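Local atomic coordinates of Exo-beta-1,3-galactanase (PDB entry 5FLW), a protein that probably hydrolyses beta-1,3-galactans, removing galactose from the non-reducing ends of the chains as a family 43 glycoside hydrolase. Residues G204-L207 with T212-N215; P250-D253 with S258-F261; V279-S284 with L292-T297. All coordinates share one frame; numbering follows the deposited sequence.

Contact 1: G204-L207 with T212-N215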
loop_
_atom_site.group_PDB
_atom_site.type_symbol
_atom_site.label_atom_id
_atom_site.label_comp_id
_atom_site.label_asym_id
_atom_site.label_seq_id
_atom_site.Cartn_x
_atom_site.Cartn_y
_atom_site.Cartn_z
ATOM N N GLY A 204 -8.524 -0.291 5.624
ATOM C CA GLY A 204 -8.763 -1.029 4.396
ATOM C C GLY A 204 -10.041 -0.578 3.716
ATOM O O GLY A 204 -10.794 0.251 4.239
ATOM N N SER A 205 -10.275 -1.145 2.533
ATOM C CA SER A 205 -11.418 -0.800 1.696
ATOM C C SER A 205 -12.376 -1.979 1.543
ATOM O O SER A 205 -11.958 -3.145 1.500
ATOM C CB SER A 205 -10.973 -0.334 0.305
ATOM O OG SER A 205 -10.034 -1.228 -0.266
ATOM N N GLN A 206 -13.669 -1.668 1.446
ATOM C CA GLN A 206 -14.629 -2.729 1.150
ATOM C C GLN A 206 -14.396 -3.245 -0.269
ATOM O O GLN A 206 -13.658 -2.652 -1.062
ATOM C CB GLN A 206 -16.079 -2.262 1.360
ATOM C CG GLN A 206 -16.300 -1.610 2.718
ATOM C CD GLN A 206 -17.755 -1.188 2.935
ATOM O OE1 GLN A 206 -18.048 -0.045 3.324
ATOM N NE2 GLN A 206 -18.682 -2.091 2.676
ATOM N N LEU A 207 -15.018 -4.387 -0.572
ATOM C CA LEU A 207 -14.894 -5.060 -1.868
ATOM C C LEU A 207 -16.111 -4.629 -2.679
ATOM O O LEU A 207 -17.181 -5.240 -2.599
ATOM C CB LEU A 207 -14.846 -6.578 -1.682
ATOM C CG LEU A 207 -13.742 -7.100 -0.749
ATOM C CD1 LEU A 207 -13.790 -8.617 -0.641
ATOM C CD2 LEU A 207 -12.384 -6.682 -1.218
ATOM N N THR A 212 -15.995 3.260 -5.484
ATOM C CA THR A 212 -15.435 3.614 -4.192
ATOM C C THR A 212 -16.483 3.380 -3.103
ATOM O O THR A 212 -17.694 3.342 -3.359
ATOM C CB THR A 212 -14.942 5.061 -4.230
ATOM O OG1 THR A 212 -15.985 5.897 -4.738
ATOM C CG2 THR A 212 -13.721 5.187 -5.161
ATOM N N ASN A 213 -16.003 3.211 -1.871
ATOM C CA ASN A 213 -16.857 2.882 -0.740
ATOM C C ASN A 213 -16.337 3.586 0.503
ATOM O O ASN A 213 -15.260 4.196 0.501
ATOM C CB ASN A 213 -16.926 1.347 -0.520
ATOM C CG ASN A 213 -15.545 0.715 -0.255
ATOM O OD1 ASN A 213 -14.985 0.843 0.832
ATOM N ND2 ASN A 213 -15.027 -0.003 -1.242
ATOM N N ASP A 214 -17.113 3.491 1.581
ATOM C CA ASP A 214 -16.694 4.049 2.862
ATOM C C ASP A 214 -15.679 3.079 3.464
ATOM O O ASP A 214 -16.036 1.991 3.947
ATOM C CB ASP A 214 -17.896 4.257 3.778
ATOM C CG ASP A 214 -18.826 5.357 3.294
ATOM O OD1 ASP A 214 -18.370 6.311 2.604
ATOM O OD2 ASP A 214 -20.034 5.284 3.644
ATOM N N ASN A 215 -14.399 3.462 3.407
ATOM C CA ASN A 215 -13.333 2.635 3.951
ATOM C C ASN A 215 -13.383 2.652 5.490
ATOM O O ASN A 215 -13.992 3.530 6.117
ATOM C CB ASN A 215 -11.969 3.128 3.460
ATOM C CG ASN A 215 -11.775 3.006 1.923
ATOM O OD1 ASN A 215 -10.760 3.472 1.404
ATOM N ND2 ASN A 215 -12.737 2.410 1.210
#

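Contact 2: P250-D253 with S258-F261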
loop_
_atom_site.group_PDB
_atom_site.type_symbol
_atom_site.label_atom_id
_atom_site.label_comp_id
_atom_site.label_asym_id
_atom_site.label_seq_id
_atom_site.Cartn_x
_atom_site.Cartn_y
_atom_site.Cartn_z
ATOM N N PRO A 250 3.088 7.908 9.070
ATOM C CA PRO A 250 3.462 8.927 10.059
ATOM C C PRO A 250 4.531 9.860 9.479
ATOM O O PRO A 250 5.430 9.436 8.743
ATOM C CB PRO A 250 4.017 8.093 11.224
ATOM C CG PRO A 250 4.545 6.827 10.583
ATOM C CD PRO A 250 3.724 6.596 9.320
ATOM N N LEU A 251 4.414 11.154 9.795
ATOM C CA LEU A 251 5.316 12.160 9.239
ATOM C C LEU A 251 6.383 12.680 10.205
ATOM O O LEU A 251 7.376 13.262 9.746
ATOM C CB LEU A 251 4.519 13.339 8.663
ATOM C CG LEU A 251 3.547 12.992 7.536
ATOM C CD1 LEU A 251 2.665 14.168 7.259
ATOM C CD2 LEU A 251 4.264 12.592 6.273
ATOM N N ASP A 252 6.215 12.503 11.512
ATOM C CA ASP A 252 7.157 13.072 12.466
ATOM C C ASP A 252 8.392 12.180 12.602
ATOM O O ASP A 252 8.453 11.067 12.064
ATOM C CB ASP A 252 6.509 13.220 13.841
ATOM C CG ASP A 252 5.390 14.239 13.868
ATOM O OD1 ASP A 252 5.246 15.030 12.900
ATOM O OD2 ASP A 252 4.671 14.256 14.899
ATOM N N ASP A 253 9.373 12.672 13.375
ATOM C CA ASP A 253 10.658 11.976 13.501
ATOM C C ASP A 253 10.494 10.589 14.120
ATOM O O ASP A 253 11.192 9.649 13.732
ATOM C CB ASP A 253 11.666 12.827 14.286
ATOM C CG ASP A 253 12.240 13.984 13.461
ATOM O OD1 ASP A 253 12.135 13.947 12.211
ATOM O OD2 ASP A 253 12.767 14.950 14.068
ATOM N N SER A 258 3.890 9.608 16.393
ATOM C CA SER A 258 3.810 10.783 15.549
ATOM C C SER A 258 2.490 11.504 15.821
ATOM O O SER A 258 1.498 10.894 16.228
ATOM C CB SER A 258 3.972 10.347 14.083
ATOM O OG SER A 258 3.705 11.405 13.176
ATOM N N GLU A 259 2.504 12.822 15.643
ATOM C CA GLU A 259 1.303 13.643 15.756
ATOM C C GLU A 259 0.723 14.051 14.419
ATOM O O GLU A 259 -0.347 14.669 14.387
ATOM C CB GLU A 259 1.549 14.896 16.613
ATOM C CG GLU A 259 2.007 14.631 18.067
ATOM C CD GLU A 259 0.940 13.924 18.947
ATOM O OE1 GLU A 259 -0.294 14.151 18.753
ATOM O OE2 GLU A 259 1.331 13.137 19.867
ATOM N N HIS A 260 1.398 13.714 13.322
ATOM C CA HIS A 260 0.948 14.053 11.977
ATOM C C HIS A 260 1.030 12.830 11.079
ATOM O O HIS A 260 2.008 12.078 11.110
ATOM C CB HIS A 260 1.743 15.197 11.349
ATOM C CG HIS A 260 1.821 16.417 12.240
ATOM N ND1 HIS A 260 2.810 16.580 13.199
ATOM C CD2 HIS A 260 1.013 17.498 12.325
ATOM C CE1 HIS A 260 2.600 17.714 13.822
ATOM N NE2 HIS A 260 1.523 18.280 13.311
ATOM N N PHE A 261 -0.010 12.640 10.280
ATOM C CA PHE A 261 -0.141 11.480 9.409
ATOM C C PHE A 261 -0.669 11.955 8.067
ATOM O O PHE A 261 -1.460 12.910 7.994
ATOM C CB PHE A 261 -1.082 10.427 10.019
ATOM C CG PHE A 261 -0.596 9.869 11.331
ATOM C CD1 PHE A 261 -0.908 10.504 12.538
ATOM C CD2 PHE A 261 0.179 8.718 11.359
ATOM C CE1 PHE A 261 -0.449 9.990 13.750
ATOM C CE2 PHE A 261 0.639 8.198 12.552
ATOM C CZ PHE A 261 0.329 8.830 13.758
#

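Contact 3: V279-S284 with L292-T297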
loop_
_atom_site.group_PDB
_atom_site.type_symbol
_atom_site.label_atom_id
_atom_site.label_comp_id
_atom_site.label_asym_id
_atom_site.label_seq_id
_atom_site.Cartn_x
_atom_site.Cartn_y
_atom_site.Cartn_z
ATOM N N VAL A 279 -5.848 10.982 -4.017
ATOM C CA VAL A 279 -6.363 11.866 -2.985
ATOM C C VAL A 279 -5.317 11.883 -1.871
ATOM O O VAL A 279 -5.033 10.846 -1.262
ATOM C CB VAL A 279 -7.740 11.398 -2.471
ATOM C CG1 VAL A 279 -8.157 12.225 -1.257
ATOM C CG2 VAL A 279 -8.805 11.479 -3.593
ATOM N N GLN A 280 -4.736 13.056 -1.615
ATOM C CA GLN A 280 -3.668 13.211 -0.640
ATOM C C GLN A 280 -4.139 14.215 0.408
ATOM O O GLN A 280 -4.482 15.361 0.067
ATOM C CB GLN A 280 -2.407 13.711 -1.326
ATOM C CG GLN A 280 -1.222 13.918 -0.406
ATOM C CD GLN A 280 0.044 14.269 -1.194
ATOM O OE1 GLN A 280 0.518 13.479 -2.024
ATOM N NE2 GLN A 280 0.592 15.453 -0.940
ATOM N N MET A 281 -4.182 13.783 1.671
ATOM C CA MET A 281 -4.821 14.573 2.716
ATOM C C MET A 281 -4.153 14.270 4.042
ATOM O O MET A 281 -3.700 13.138 4.254
ATOM C CB MET A 281 -6.314 14.215 2.837
ATOM C CG MET A 281 -7.182 14.499 1.609
ATOM S SD MET A 281 -8.839 13.792 1.784
ATOM C CE MET A 281 -9.508 14.787 3.163
ATOM N N PRO A 282 -4.133 15.222 4.977
ATOM C CA PRO A 282 -3.785 14.870 6.359
ATOM C C PRO A 282 -4.904 14.026 6.961
ATOM O O PRO A 282 -6.080 14.171 6.610
ATOM C CB PRO A 282 -3.683 16.227 7.053
ATOM C CG PRO A 282 -4.665 17.082 6.309
ATOM C CD PRO A 282 -4.655 16.603 4.881
ATOM N N ILE A 283 -4.525 13.077 7.813
ATOM C CA ILE A 283 -5.494 12.262 8.535
ATOM C C ILE A 283 -5.186 12.379 10.023
ATOM O O ILE A 283 -4.020 12.316 10.428
ATOM C CB ILE A 283 -5.531 10.804 8.021
ATOM C CG1 ILE A 283 -6.685 10.017 8.668
ATOM C CG2 ILE A 283 -4.206 10.105 8.243
ATOM C CD1 ILE A 283 -6.949 8.650 8.067
ATOM N N SER A 284 -6.216 12.629 10.822
ATOM C CA SER A 284 -6.048 12.812 12.255
ATOM C C SER A 284 -6.170 11.460 12.968
ATOM O O SER A 284 -7.119 10.702 12.724
ATOM C CB SER A 284 -7.068 13.826 12.769
ATOM O OG SER A 284 -7.335 13.584 14.128
ATOM N N LEU A 292 -10.817 11.532 8.820
ATOM C CA LEU A 292 -10.390 12.142 7.566
ATOM C C LEU A 292 -11.442 13.162 7.155
ATOM O O LEU A 292 -12.614 12.803 6.999
ATOM C CB LEU A 292 -10.221 11.065 6.486
ATOM C CG LEU A 292 -9.623 11.456 5.149
ATOM C CD1 LEU A 292 -8.133 11.838 5.308
ATOM C CD2 LEU A 292 -9.817 10.311 4.103
ATOM N N THR A 293 -11.028 14.429 6.988
ATOM C CA THR A 293 -11.947 15.540 6.718
ATOM C C THR A 293 -11.468 16.424 5.573
ATOM O O THR A 293 -10.321 16.884 5.575
ATOM C CB THR A 293 -12.142 16.430 7.937
ATOM O OG1 THR A 293 -12.523 15.601 9.040
ATOM C CG2 THR A 293 -13.252 17.358 7.677
ATOM N N TRP A 294 -12.365 16.695 4.629
ATOM C CA TRP A 294 -12.034 17.610 3.544
ATOM C C TRP A 294 -12.017 19.056 4.055
ATOM O O TRP A 294 -12.667 19.404 5.039
ATOM C CB TRP A 294 -13.072 17.485 2.424
ATOM C CG TRP A 294 -12.679 18.072 1.121
ATOM C CD1 TRP A 294 -12.988 19.320 0.653
ATOM C CD2 TRP A 294 -11.891 17.438 0.086
ATOM N NE1 TRP A 294 -12.463 19.498 -0.619
ATOM C CE2 TRP A 294 -11.780 18.367 -0.985
ATOM C CE3 TRP A 294 -11.279 16.184 -0.038
ATOM C CZ2 TRP A 294 -11.081 18.078 -2.159
ATOM C CZ3 TRP A 294 -10.590 15.887 -1.216
ATOM C CH2 TRP A 294 -10.500 16.835 -2.264
ATOM N N SER A 295 -11.278 19.906 3.345
ATOM C CA SER A 295 -11.267 21.345 3.571
ATOM C C SER A 295 -11.473 22.065 2.248
ATOM O O SER A 295 -10.990 21.627 1.202
ATOM C CB SER A 295 -9.918 21.748 4.176
ATOM O OG SER A 295 -9.749 23.147 4.074
ATOM N N ASP A 296 -12.188 23.198 2.313
ATOM C CA ASP A 296 -12.475 24.031 1.146
ATOM C C ASP A 296 -11.237 24.432 0.378
ATOM O O ASP A 296 -11.325 24.752 -0.816
ATOM C CB ASP A 296 -13.069 25.358 1.616
ATOM C CG ASP A 296 -14.486 25.227 2.045
ATOM O OD1 ASP A 296 -15.083 24.182 1.708
ATOM O OD2 ASP A 296 -14.991 26.156 2.720
ATOM N N THR A 297 -10.114 24.584 1.081
ATOM C CA THR A 297 -8.864 25.020 0.463
ATOM C C THR A 297 -8.188 23.928 -0.368
ATOM O O THR A 297 -7.250 24.228 -1.118
ATOM C CB THR A 297 -7.903 25.510 1.538
ATOM O OG1 THR A 297 -7.548 24.407 2.381
ATOM C CG2 THR A 297 -8.580 26.601 2.355
HETATM O O HOH W 1 -8.301 15.132 7.828
#

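Contact 1: G204-L207 with T212-N215
N213 grips the backbone of Q206 with both ends of its side-chain amide, just where strand 199-205 gives way to a loop. The two residues flank the turn leading to strand 216-220, between the second and third strands of the fourth blade of the five-bladed beta-propeller found in family 43. From N213 CB, which lies 4.2 Å from Q206 CB, the torsion chi1 of 59° sets CG between the backbone N and the carbonyl carbon, which brings the amide alongside Q206 N and O. N213 CG then rests 3.4 Å from Q206 CB. One branch, N213 OD1, accepts a hydrogen bond from Q206 N at 2.9 Å, the donor standing above the carbonyl plane by 36°. The same oxygen takes a weak bond from N215 ND2. The other branch, N213 ND2, donates to Q206 O at 3.0 Å in a bond bent to 130° at the hydrogen, and it also donates to T208 OG1. Beside it, N215 lays its CB 3.2 Å from G204 O and its ND2 3.4 Å from S205 CB, while its OD1 receives V245 N. S205 sends its hydroxyl elsewhere, to S190 and Q244. Regular pairing is still present two residues back, where G204 and K216 join backbone to backbone. Beyond it the side-chain amide offers Q206 an acceptor and a donor, much as a neighbouring strand would. Two bent bonds to one residue, made by the amide of buried N213, are consistent with a grip that rests on having both rather than on either.

Contact 2: P250-D253 with S258-F261
P250 and F261 face each other as an antiparallel, non-hydrogen-bonded pair with CA atoms 4.5 Å apart, and one residue on, L251 N donates to H260 O at 2.9 Å. This is the end of a beta-hairpin, the connection between the first and second strands of the fifth blade of the propeller. P250 CB packs 3.6 Å from F261 CE2, and S258 CB closes on the same proline carbon. F261 and P250 both lean on I194 of the fourth blade. S258 links the two segments by its hydroxyl: with OG anti to the backbone N (chi1 171°), S258 OG accepts from D252 N at 3.2 Å and donates to H260 O at 2.8 Å. That carbonyl is thus held twice, L251 N and S258 OG reaching it from opposite faces of its plane. D252 spans the loop with its carboxylate. D252 OD2 takes an almost straight bond from E259 N (2.7 Å, 169°), met from above the carboxylate plane. OD1 presents its syn lone pair to the imidazole, whose plane stands 68° from that of the carboxylate. With an alanine in place of D252, E259 N is likely to lose this acceptor and the H260 ring the partner that fixes its rotation. The E259 carboxylate forms a salt bridge with K196, which also bonds S258 O. The two carboxylates thus have different partners. At the edge of the exposed histidine, H260 ND1 gives its hydrogen to D252 OD1 at 2.9 Å, with a second, weak bond to D252 OD2.

Contact 3: V279-S284 with L292-T297
M281 and L292 form the dense part of a contact in which the chain runs on past strand 289-291, the last of the fifth propeller blade, beside strand 278-286. A bend at chi3 (66°) turns M281 CE against this neighbouring segment, where it lies 3.9 Å from L292 CG and 3.3 Å from T293 O. The sulfur is turned to the indole of W294 in a Met-aromatic contact: M281 SD is 3.9 Å from W294 CE3 and 5.0 Å from the centroid of the six-membered ring, approaching obliquely at 67° to the ring normal. L292, its CG anti to the backbone N, inserts CD1 among M281 CB, P282 O and I283 CB, the last at 3.9 Å. Y241, from the short helix 239-242, adds to this packing against both M281 and L292, and its hydroxyl is hydrogen-bonded to W294 N. A looser but still buried touch is that of V279 CG1, 4.4 Å from W294 CZ3 at the edge of the ring. The solvent side lies at partly exposed P282 and exposed T293, whose side chains do not meet. A water bridges the backbones there, donating to P282 O at 2.7 Å and accepting from T293 N at 2.9 Å. Direct pairing of the third and fourth strands persists nearby, between S284 and S291. Since the segments share no direct hydrogen bond, their fit probably depends on the match in shape of M281, L292 and W294 and on the one bridging water.

In the fold
Contacts 2 and 3 belong to one blade: they share the sheet of strands 244-250, 261-266 and 278-286, and a probable hydrogen bond between F261 O and I283 N joins them directly. Contact 1 lies in the preceding blade, its centre about 17 Å from that of contact 3, and touches neither. It is nevertheless related to contact 3 through the short helix 239-242, which supplies T240 to one and Y241 to the other. Contact 1, nearest the middle of the chain and mostly buried, relies on amides; contact 2, nearer the surface with E259 and H260 exposed, uses a carboxylate network; contact 3 packs buried apolar groups and meets solvent at T293.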